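Local coordinates for 2OG-Fe dioxygenase family protein (Methylibium petroleiphilum, PDB 3PL0) that probably acts as a dioxygenase of the 2-oxoglutarate/iron family, built on a cupin (double-stranded beta-helix) fold, at residues V4-P9 with V199-E204; P148-T153 with H237-V242; V176-Q181 with Q205-L210. All coordinates share one frame; numbering follows the deposited sequence. Where two conformers were deposited one is given.

Interaction 1: V4-P9 with V199-E204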
loop_
_atom_site.group_PDB
_atom_site.type_symbol
_atom_site.label_atom_id
_atom_site.label_comp_id
_atom_site.label_asym_id
_atom_site.label_seq_id
_atom_site.Cartn_x
_atom_site.Cartn_y
_atom_site.Cartn_z
ATOM N N VAL A 4 -10.287 -8.376 12.312
ATOM C CA VAL A 4 -8.914 -8.181 11.956
ATOM C C VAL A 4 -8.363 -9.589 11.830
ATOM O O VAL A 4 -8.032 -10.215 12.853
ATOM C CB VAL A 4 -8.175 -7.427 13.059
ATOM C CG1 VAL A 4 -6.674 -7.265 12.686
ATOM C CG2 VAL A 4 -8.793 -6.080 13.254
ATOM N N ASP A 5 -8.271 -10.097 10.598
ATOM C CA ASP A 5 -7.975 -11.525 10.370
ATOM C C ASP A 5 -6.472 -11.714 10.261
ATOM O O ASP A 5 -5.961 -12.181 9.239
ATOM C CB ASP A 5 -8.716 -12.032 9.122
ATOM C CG ASP A 5 -10.229 -11.945 9.290
ATOM O OD1 ASP A 5 -10.758 -12.787 10.022
ATOM O OD2 ASP A 5 -10.872 -10.974 8.773
ATOM N N ILE A 6 -5.769 -11.351 11.340
ATOM C CA ILE A 6 -4.305 -11.215 11.291
ATOM C C ILE A 6 -3.627 -12.487 11.774
ATOM O O ILE A 6 -2.419 -12.615 11.656
ATOM C CB ILE A 6 -3.842 -9.958 12.044
ATOM C CG1 ILE A 6 -2.378 -9.619 11.712
ATOM C CG2 ILE A 6 -4.067 -10.110 13.544
ATOM C CD1 ILE A 6 -2.062 -8.139 11.918
ATOM N N GLU A 7 -4.411 -13.448 12.251
ATOM C CA GLU A 7 -3.900 -14.739 12.722
ATOM C C GLU A 7 -4.265 -15.897 11.778
ATOM O O GLU A 7 -3.416 -16.743 11.464
ATOM C CB GLU A 7 -4.424 -15.029 14.144
ATOM C CG GLU A 7 -4.240 -13.862 15.141
ATOM C CD GLU A 7 -4.214 -14.306 16.607
ATOM O OE1 GLU A 7 -5.214 -14.885 17.082
ATOM O OE2 GLU A 7 -3.190 -14.058 17.285
ATOM N N LEU A 8 -5.528 -15.931 11.347
ATOM C CA LEU A 8 -5.987 -17.011 10.484
ATOM C C LEU A 8 -6.113 -16.559 9.005
ATOM O O LEU A 8 -6.498 -15.428 8.709
ATOM C CB LEU A 8 -7.301 -17.598 11.009
ATOM C CG LEU A 8 -7.228 -18.209 12.423
ATOM C CD1 LEU A 8 -8.448 -19.066 12.695
ATOM C CD2 LEU A 8 -5.960 -19.021 12.603
ATOM N N PRO A 9 -5.766 -17.471 8.072
ATOM C CA PRO A 9 -5.829 -17.159 6.637
ATOM C C PRO A 9 -7.247 -17.094 6.056
ATOM O O PRO A 9 -8.053 -18.003 6.250
ATOM C CB PRO A 9 -5.022 -18.290 6.006
ATOM C CG PRO A 9 -5.259 -19.462 6.902
ATOM C CD PRO A 9 -5.482 -18.905 8.303
ATOM N N VAL A 199 -10.621 0.014 14.063
ATOM C CA VAL A 199 -9.690 -0.999 14.583
ATOM C C VAL A 199 -8.229 -0.536 14.553
ATOM O O VAL A 199 -7.855 0.284 13.728
ATOM C CB VAL A 199 -9.840 -2.323 13.819
ATOM C CG1 VAL A 199 -11.254 -2.910 14.067
ATOM C CG2 VAL A 199 -9.536 -2.120 12.315
ATOM N N ARG A 200 -7.432 -1.028 15.500
ATOM C CA ARG A 200 -5.991 -0.853 15.533
ATOM C C ARG A 200 -5.284 -2.191 15.556
ATOM O O ARG A 200 -5.723 -3.126 16.197
ATOM C CB ARG A 200 -5.508 -0.061 16.739
ATOM C CG ARG A 200 -5.685 -0.724 18.112
ATOM C CD ARG A 200 -5.270 0.252 19.159
ATOM N NE ARG A 200 -5.366 -0.335 20.480
ATOM C CZ ARG A 200 -4.326 -0.687 21.233
ATOM N NH1 ARG A 200 -3.083 -0.486 20.799
ATOM N NH2 ARG A 200 -4.536 -1.233 22.436
ATOM N N PHE A 201 -4.213 -2.299 14.786
ATOM C CA PHE A 201 -3.431 -3.517 14.795
ATOM C C PHE A 201 -2.055 -3.186 14.212
ATOM O O PHE A 201 -1.906 -2.244 13.462
ATOM C CB PHE A 201 -4.122 -4.607 13.967
ATOM C CG PHE A 201 -4.491 -4.181 12.585
ATOM C CD1 PHE A 201 -5.720 -3.597 12.334
ATOM C CD2 PHE A 201 -3.616 -4.354 11.532
ATOM C CE1 PHE A 201 -6.036 -3.185 11.061
ATOM C CE2 PHE A 201 -3.924 -3.970 10.269
ATOM C CZ PHE A 201 -5.121 -3.354 10.017
ATOM N N THR A 202 -1.042 -3.956 14.580
ATOM C CA THR A 202 0.304 -3.708 14.104
ATOM C C THR A 202 0.704 -4.813 13.165
ATOM O O THR A 202 0.712 -5.980 13.550
ATOM C CB THR A 202 1.292 -3.636 15.265
ATOM O OG1 THR A 202 0.905 -2.576 16.137
ATOM C CG2 THR A 202 2.694 -3.379 14.752
ATOM N N LEU A 203 1.034 -4.438 11.937
ATOM C CA LEU A 203 1.561 -5.392 10.974
ATOM C C LEU A 203 2.990 -5.741 11.369
ATOM O O LEU A 203 3.813 -4.859 11.549
ATOM C CB LEU A 203 1.506 -4.813 9.547
ATOM C CG LEU A 203 0.092 -4.477 9.026
ATOM C CD1 LEU A 203 0.159 -3.553 7.800
ATOM C CD2 LEU A 203 -0.731 -5.678 8.740
ATOM N N GLU A 204 3.257 -7.038 11.494
ATOM C CA GLU A 204 4.534 -7.544 11.962
ATOM C C GLU A 204 5.149 -8.648 11.108
ATOM O O GLU A 204 6.368 -8.794 11.130
ATOM C CB GLU A 204 4.397 -8.067 13.402
ATOM C CG GLU A 204 3.990 -6.978 14.392
ATOM C CD GLU A 204 3.922 -7.450 15.857
ATOM O OE1 GLU A 204 3.524 -8.608 16.097
ATOM O OE2 GLU A 204 4.242 -6.629 16.760
#

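Interaction 2: P148-T153 with H237-V242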
loop_
_atom_site.group_PDB
_atom_site.type_symbol
_atom_site.label_atom_id
_atom_site.label_comp_id
_atom_site.label_asym_id
_atom_site.label_seq_id
_atom_site.Cartn_x
_atom_site.Cartn_y
_atom_site.Cartn_z
ATOM N N PRO A 148 6.592 1.659 -3.265
ATOM C CA PRO A 148 7.388 1.052 -2.192
ATOM C C PRO A 148 7.986 2.132 -1.312
ATOM O O PRO A 148 8.500 3.140 -1.836
ATOM C CB PRO A 148 8.501 0.328 -2.920
ATOM C CG PRO A 148 8.603 1.012 -4.268
ATOM C CD PRO A 148 7.214 1.477 -4.592
ATOM N N PHE A 149 7.911 1.934 -0.010
ATOM C CA PHE A 149 8.340 2.932 0.959
ATOM C C PHE A 149 9.305 2.338 1.953
ATOM O O PHE A 149 9.091 1.222 2.406
ATOM C CB PHE A 149 7.163 3.403 1.790
ATOM C CG PHE A 149 6.262 4.380 1.104
ATOM C CD1 PHE A 149 6.670 5.677 0.847
ATOM C CD2 PHE A 149 4.974 4.006 0.740
ATOM C CE1 PHE A 149 5.810 6.586 0.229
ATOM C CE2 PHE A 149 4.116 4.904 0.136
ATOM C CZ PHE A 149 4.530 6.209 -0.113
ATOM N N ARG A 150 10.285 3.135 2.384
ATOM C CA ARG A 150 10.965 2.909 3.669
ATOM C C ARG A 150 10.960 4.203 4.436
ATOM O O ARG A 150 11.355 5.237 3.924
ATOM C CB ARG A 150 12.404 2.459 3.493
ATOM C CG ARG A 150 13.260 2.523 4.791
ATOM C CD ARG A 150 14.580 1.825 4.676
ATOM N NE ARG A 150 14.417 0.395 4.556
ATOM C CZ ARG A 150 15.391 -0.478 4.325
ATOM N NH1 ARG A 150 16.679 -0.118 4.234
ATOM N NH2 ARG A 150 15.080 -1.755 4.252
ATOM N N ILE A 151 10.527 4.133 5.678
ATOM C CA ILE A 151 10.580 5.265 6.577
ATOM C C ILE A 151 11.660 4.915 7.608
ATOM O O ILE A 151 11.571 3.885 8.277
ATOM C CB ILE A 151 9.247 5.490 7.279
ATOM C CG1 ILE A 151 8.074 5.647 6.316
ATOM C CG2 ILE A 151 9.298 6.744 8.135
ATOM C CD1 ILE A 151 8.175 6.808 5.354
ATOM N N ASP A 152 12.649 5.794 7.741
ATOM C CA ASP A 152 13.834 5.552 8.573
ATOM C C ASP A 152 13.912 6.614 9.660
ATOM O O ASP A 152 13.822 7.819 9.375
ATOM C CB ASP A 152 15.088 5.615 7.699
ATOM C CG ASP A 152 16.278 4.942 8.330
ATOM O OD1 ASP A 152 16.562 5.180 9.515
ATOM O OD2 ASP A 152 16.942 4.170 7.630
ATOM N N THR A 153 14.081 6.159 10.902
ATOM C CA THR A 153 14.116 7.033 12.058
ATOM C C THR A 153 15.538 7.608 12.280
ATOM O O THR A 153 15.798 8.247 13.280
ATOM C CB THR A 153 13.600 6.305 13.327
ATOM O OG1 THR A 153 14.507 5.260 13.683
ATOM C CG2 THR A 153 12.180 5.654 13.103
ATOM N N HIS A 237 13.848 1.144 10.952
ATOM C CA HIS A 237 12.968 1.565 9.862
ATOM C C HIS A 237 11.787 0.610 9.661
ATOM O O HIS A 237 11.733 -0.484 10.240
ATOM C CB HIS A 237 13.782 1.610 8.567
ATOM C CG HIS A 237 14.437 0.309 8.237
ATOM N ND1 HIS A 237 15.793 0.098 8.379
ATOM C CD2 HIS A 237 13.915 -0.869 7.812
ATOM C CE1 HIS A 237 16.081 -1.149 8.048
ATOM N NE2 HIS A 237 14.958 -1.762 7.712
ATOM N N ARG A 238 10.841 1.048 8.842
ATOM C CA ARG A 238 9.696 0.210 8.464
ATOM C C ARG A 238 9.514 0.315 6.950
ATOM O O ARG A 238 9.505 1.426 6.379
ATOM C CB ARG A 238 8.447 0.668 9.204
ATOM C CG ARG A 238 7.154 -0.041 8.813
ATOM C CD ARG A 238 6.097 0.346 9.810
ATOM N NE ARG A 238 4.806 -0.303 9.593
ATOM C CZ ARG A 238 3.814 0.189 8.866
ATOM N NH1 ARG A 238 3.924 1.338 8.253
ATOM N NH2 ARG A 238 2.671 -0.446 8.807
ATOM N N ASP A 239 9.287 -0.836 6.343
ATOM C CA ASP A 239 9.120 -1.027 4.925
ATOM C C ASP A 239 7.737 -1.516 4.613
ATOM O O ASP A 239 7.276 -2.475 5.220
ATOM C CB ASP A 239 10.094 -2.114 4.434
ATOM C CG ASP A 239 11.570 -1.701 4.608
ATOM O OD1 ASP A 239 11.831 -0.497 4.601
ATOM O OD2 ASP A 239 12.443 -2.575 4.721
ATOM N N THR A 240 7.111 -0.861 3.633
ATOM C CA THR A 240 5.785 -1.188 3.134
ATOM C C THR A 240 5.771 -1.019 1.601
ATOM O O THR A 240 6.703 -0.411 0.964
ATOM C CB THR A 240 4.726 -0.254 3.722
ATOM O OG1 THR A 240 5.145 1.112 3.594
ATOM C CG2 THR A 240 4.443 -0.555 5.170
ATOM N N LEU A 241 4.720 -1.564 1.005
ATOM C CA LEU A 241 4.391 -1.364 -0.399
ATOM C C LEU A 241 2.947 -0.969 -0.495
ATOM O O LEU A 241 2.100 -1.765 -0.101
ATOM C CB LEU A 241 4.567 -2.659 -1.161
ATOM C CG LEU A 241 4.167 -2.620 -2.638
ATOM C CD1 LEU A 241 5.004 -1.609 -3.459
ATOM C CD2 LEU A 241 4.308 -4.030 -3.192
ATOM N N VAL A 242 2.655 0.210 -1.040
ATOM C CA VAL A 242 1.272 0.634 -1.255
ATOM C C VAL A 242 0.904 0.483 -2.731
ATOM O O VAL A 242 1.610 1.000 -3.616
ATOM C CB VAL A 242 1.042 2.079 -0.792
ATOM C CG1 VAL A 242 -0.418 2.555 -1.129
ATOM C CG2 VAL A 242 1.370 2.201 0.736
HETATM O O HOH W 1 17.736 1.473 8.782
#

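Interaction 3: V176-Q181 with Q205-L210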
loop_
_atom_site.group_PDB
_atom_site.type_symbol
_atom_site.label_atom_id
_atom_site.label_comp_id
_atom_site.label_asym_id
_atom_site.label_seq_id
_atom_site.Cartn_x
_atom_site.Cartn_y
_atom_site.Cartn_z
ATOM N N VAL A 176 0.976 -3.612 1.693
ATOM C CA VAL A 176 1.698 -4.872 1.909
ATOM C C VAL A 176 2.784 -4.539 2.932
ATOM O O VAL A 176 3.546 -3.589 2.737
ATOM C CB VAL A 176 2.366 -5.394 0.637
ATOM C CG1 VAL A 176 3.093 -6.709 0.940
ATOM C CG2 VAL A 176 1.342 -5.540 -0.470
ATOM N N PHE A 177 2.816 -5.270 4.046
ATOM C CA PHE A 177 3.883 -5.085 5.039
ATOM C C PHE A 177 5.089 -5.854 4.584
ATOM O O PHE A 177 5.003 -7.059 4.336
ATOM C CB PHE A 177 3.469 -5.559 6.413
ATOM C CG PHE A 177 4.541 -5.421 7.428
ATOM C CD1 PHE A 177 4.874 -4.166 7.919
ATOM C CD2 PHE A 177 5.202 -6.533 7.915
ATOM C CE1 PHE A 177 5.888 -4.008 8.842
ATOM C CE2 PHE A 177 6.223 -6.395 8.846
ATOM C CZ PHE A 177 6.573 -5.126 9.306
ATOM N N ILE A 178 6.213 -5.156 4.422
ATOM C CA ILE A 178 7.405 -5.760 3.836
ATOM C C ILE A 178 8.393 -6.149 4.948
ATOM O O ILE A 178 8.939 -7.234 4.920
ATOM C CB ILE A 178 8.028 -4.817 2.866
ATOM C CG1 ILE A 178 7.034 -4.547 1.707
ATOM C CG2 ILE A 178 9.410 -5.283 2.386
ATOM C CD1 ILE A 178 6.820 -5.747 0.758
ATOM N N GLY A 179 8.600 -5.262 5.900
ATOM C CA GLY A 179 9.383 -5.597 7.084
ATOM C C GLY A 179 9.583 -4.419 7.990
ATOM O O GLY A 179 9.187 -3.294 7.664
ATOM N N ARG A 180 10.224 -4.658 9.134
ATOM C CA ARG A 180 10.614 -3.595 10.025
ATOM C C ARG A 180 11.738 -4.066 10.955
ATOM O O ARG A 180 11.906 -5.262 11.169
ATOM C CB ARG A 180 9.418 -3.131 10.854
ATOM C CG ARG A 180 9.034 -4.122 11.922
ATOM C CD ARG A 180 7.904 -3.603 12.752
ATOM N NE ARG A 180 7.552 -4.596 13.762
ATOM C CZ ARG A 180 6.863 -4.334 14.863
ATOM N NH1 ARG A 180 6.471 -3.096 15.130
ATOM N NH2 ARG A 180 6.608 -5.316 15.718
ATOM N N GLN A 181 12.514 -3.109 11.470
ATOM C CA GLN A 181 13.563 -3.381 12.423
ATOM C C GLN A 181 13.727 -2.215 13.315
ATOM O O GLN A 181 13.664 -1.073 12.866
ATOM C CB GLN A 181 14.909 -3.429 11.723
ATOM C CG GLN A 181 15.247 -4.603 11.008
ATOM C CD GLN A 181 16.594 -4.410 10.397
ATOM O OE1 GLN A 181 17.612 -4.303 11.104
ATOM N NE2 GLN A 181 16.619 -4.311 9.088
ATOM N N GLN A 205 4.350 -9.436 10.379
ATOM C CA GLN A 205 4.918 -10.531 9.581
ATOM C C GLN A 205 5.009 -10.121 8.125
ATOM O O GLN A 205 4.019 -9.732 7.521
ATOM C CB GLN A 205 4.103 -11.817 9.723
ATOM C CG GLN A 205 4.075 -12.399 11.140
ATOM C CD GLN A 205 5.458 -12.553 11.744
ATOM O OE1 GLN A 205 5.685 -12.192 12.906
ATOM N NE2 GLN A 205 6.398 -13.069 10.955
ATOM N N PRO A 206 6.211 -10.205 7.538
ATOM C CA PRO A 206 6.302 -9.820 6.147
ATOM C C PRO A 206 5.305 -10.532 5.269
ATOM O O PRO A 206 4.995 -11.692 5.502
ATOM C CB PRO A 206 7.720 -10.206 5.779
ATOM C CG PRO A 206 8.476 -10.011 7.041
ATOM C CD PRO A 206 7.545 -10.466 8.116
ATOM N N TRP A 207 4.793 -9.803 4.287
ATOM C CA TRP A 207 3.783 -10.269 3.342
ATOM C C TRP A 207 2.413 -10.407 3.984
ATOM O O TRP A 207 1.541 -11.054 3.413
ATOM C CB TRP A 207 4.229 -11.561 2.622
ATOM C CG TRP A 207 5.589 -11.380 2.129
ATOM C CD1 TRP A 207 6.710 -12.017 2.565
ATOM C CD2 TRP A 207 6.009 -10.434 1.177
ATOM N NE1 TRP A 207 7.800 -11.544 1.911
ATOM C CE2 TRP A 207 7.399 -10.568 1.049
ATOM C CE3 TRP A 207 5.348 -9.536 0.343
ATOM C CZ2 TRP A 207 8.125 -9.806 0.181
ATOM C CZ3 TRP A 207 6.076 -8.786 -0.518
ATOM C CH2 TRP A 207 7.439 -8.912 -0.599
ATOM N N THR A 208 2.204 -9.768 5.143
ATOM C CA THR A 208 0.868 -9.528 5.593
ATOM C C THR A 208 0.324 -8.383 4.730
ATOM O O THR A 208 1.024 -7.387 4.510
ATOM C CB THR A 208 0.779 -9.162 7.104
ATOM O OG1 THR A 208 1.432 -10.181 7.890
ATOM C CG2 THR A 208 -0.716 -9.036 7.510
ATOM N N VAL A 209 -0.899 -8.542 4.222
ATOM C CA VAL A 209 -1.541 -7.533 3.372
ATOM C C VAL A 209 -2.874 -6.983 3.903
ATOM O O VAL A 209 -3.769 -7.715 4.258
ATOM C CB VAL A 209 -1.700 -8.054 1.957
ATOM C CG1 VAL A 209 -2.177 -6.935 1.065
ATOM C CG2 VAL A 209 -0.355 -8.608 1.488
ATOM N N LEU A 210 -2.988 -5.651 3.933
ATOM C CA LEU A 210 -4.218 -4.993 4.282
ATOM C C LEU A 210 -4.884 -4.571 2.987
ATOM O O LEU A 210 -4.331 -3.754 2.259
ATOM C CB LEU A 210 -3.936 -3.757 5.147
ATOM C CG LEU A 210 -5.086 -2.782 5.459
ATOM C CD1 LEU A 210 -6.170 -3.510 6.226
ATOM C CD2 LEU A 210 -4.548 -1.571 6.236
#

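Interaction 1: V4-P9 with V199-E204
With CG1 anti to the backbone N (chi1 178°), V4 lays that methyl against the ring of F201 and leaves CG2 turned to V199. F201 itself takes the crowded rotamer, CG between its backbone N and carbonyl carbon (chi1 52°), and I6 extends its chain with CG1 anti to the backbone N (chi1 -166°). These torsions turn the groups of the N-terminal segment of a double-stranded beta-helix protein toward strand 198-201, an outer strand of a three-stranded antiparallel sheet, and the residues just after it. An inverse gamma turn centred on D5, carrying a weak I6 N to V4 O bond of 2.9 Å, lets V4 and I6 both point toward residues 199-204. D5 stays clear of them and forms a salt bridge with R18 of helix 12-22.

No hydrogen bond crosses between the segments, so the seam of about 203 Å² rests on apolar packing. V4 CG1 meets F201 CG at 3.8 Å, approaching the ring obliquely, while V4 and V199 slide past each other with V4 CG2 3.9 Å from V199 CB. Within residues 199-204, V199 CG2 and L203 CD2 lie at the edge of the F201 ring, near its plane, and T188 of strand 183-192 also touches F201. The tip of I6, CD1, packs obliquely on the F201 ring and on L203 CD2. That same I6 CD1 stands 3.9 Å from T202 O.

Interaction 2: P148-T153 with H237-V242
Backbone hydrogen bonds set the register: F149 pairs with T240 and I151 with R238, each through two N-H to O bonds, the shortest being F149 N to T240 O at 2.8 Å. Between them R150 and D239 form a non-hydrogen-bonded pair, their side chains lying side by side on one face with those of H237 and D152.

The strongest side-chain link on that face is ionic. R150, bent at chi3 (-68°), grips D239 side-on, with NE to OD1 at 2.7 Å and NH2 to OD2 at 2.8 Å. Both oxygens use their syn lone pairs and the two groups are nearly coplanar. R150 NH1 forms a salt bridge with E51.

Stacking adds to this. The R150 guanidinium lies flat on the H237 ring, centres 3.7 Å apart and planes at 18°, and CD adds a CH-pi contact over the same ring. A water bridges H237 ND1 and D152 OD2; D152 OD1 accepts from E154 N.

Apolar contacts are few: on that same face P148 CD meets L241 CD1 at 4.0 Å, and at the end of the pairing V242 CG2 touches the edge of the F149 ring, 3.9 Å from CE2. Strand 237-246 lies between 141-152 and 172-181 in the main antiparallel sheet, part of this cupin-clan protein's double-stranded beta-helix.

Interaction 3: V176-Q181 with Q205-L210
Two nearly axial backbone bonds join the segments: F177 N gives its hydrogen to T208 O at 2.8 Å, and W207 N gives its own to F177 O at the same length of 2.8 Å. Beside them I178 CD1 presses on the W207 indole at CZ3, 3.4 Å away, a tight oblique contact, and V176 CG1 reaches W207 CE3 at 3.7 Å. V176 and V209 lie side by side as a non-hydrogen-bonded pair.

One shell out, a type II turn from Q205 to T208 places W207 with positive phi (72°). Q205 O closes it, accepting from T208 N at 3.0 Å and from T208 OG1 at 2.7 Å; it also lies at the edge of the F177 ring. G179 N stands over the centre of that ring, where I178 and G179 form a classic beta bulge facing D239. D44 accepts from W207 NE1, and F43 and L32 also meet the indole.

An alanine in place of W207 would probably loosen I178 and V176, since the indole they pack on would go, along with the bond to D44.

The chemistry implies a division of labour: backbone bonds hold the turn to strand 172-181 and the T208 hydroxyl helps close it, while the buried indole packs on I178, V176 and L32 and settles its one N-H at a carboxylate.

The three contacts succeed one another across the fold, from the N-terminal tail to the main sheet. Interactions 2 and 3 lie 10 Å apart between centres and share that sheet, strands 237-246 and 172-181 being neighbours: D239 N to G179 O and L241 O to V176 N, both 2.8 Å, are probable hydrogen bonds. Interaction 1 lies 11 Å from interaction 3, centre to centre, and is tied to it by the salt bridge from E204 OE2 to R180 NH2 at 2.9 Å, while L203 touches R238 of interaction 2. A glycerol, probably from the crystallisation liquor, hydrogen-bonds D152 OD2 beside interaction 2; such molecules often mark pockets, but this does not establish an active site.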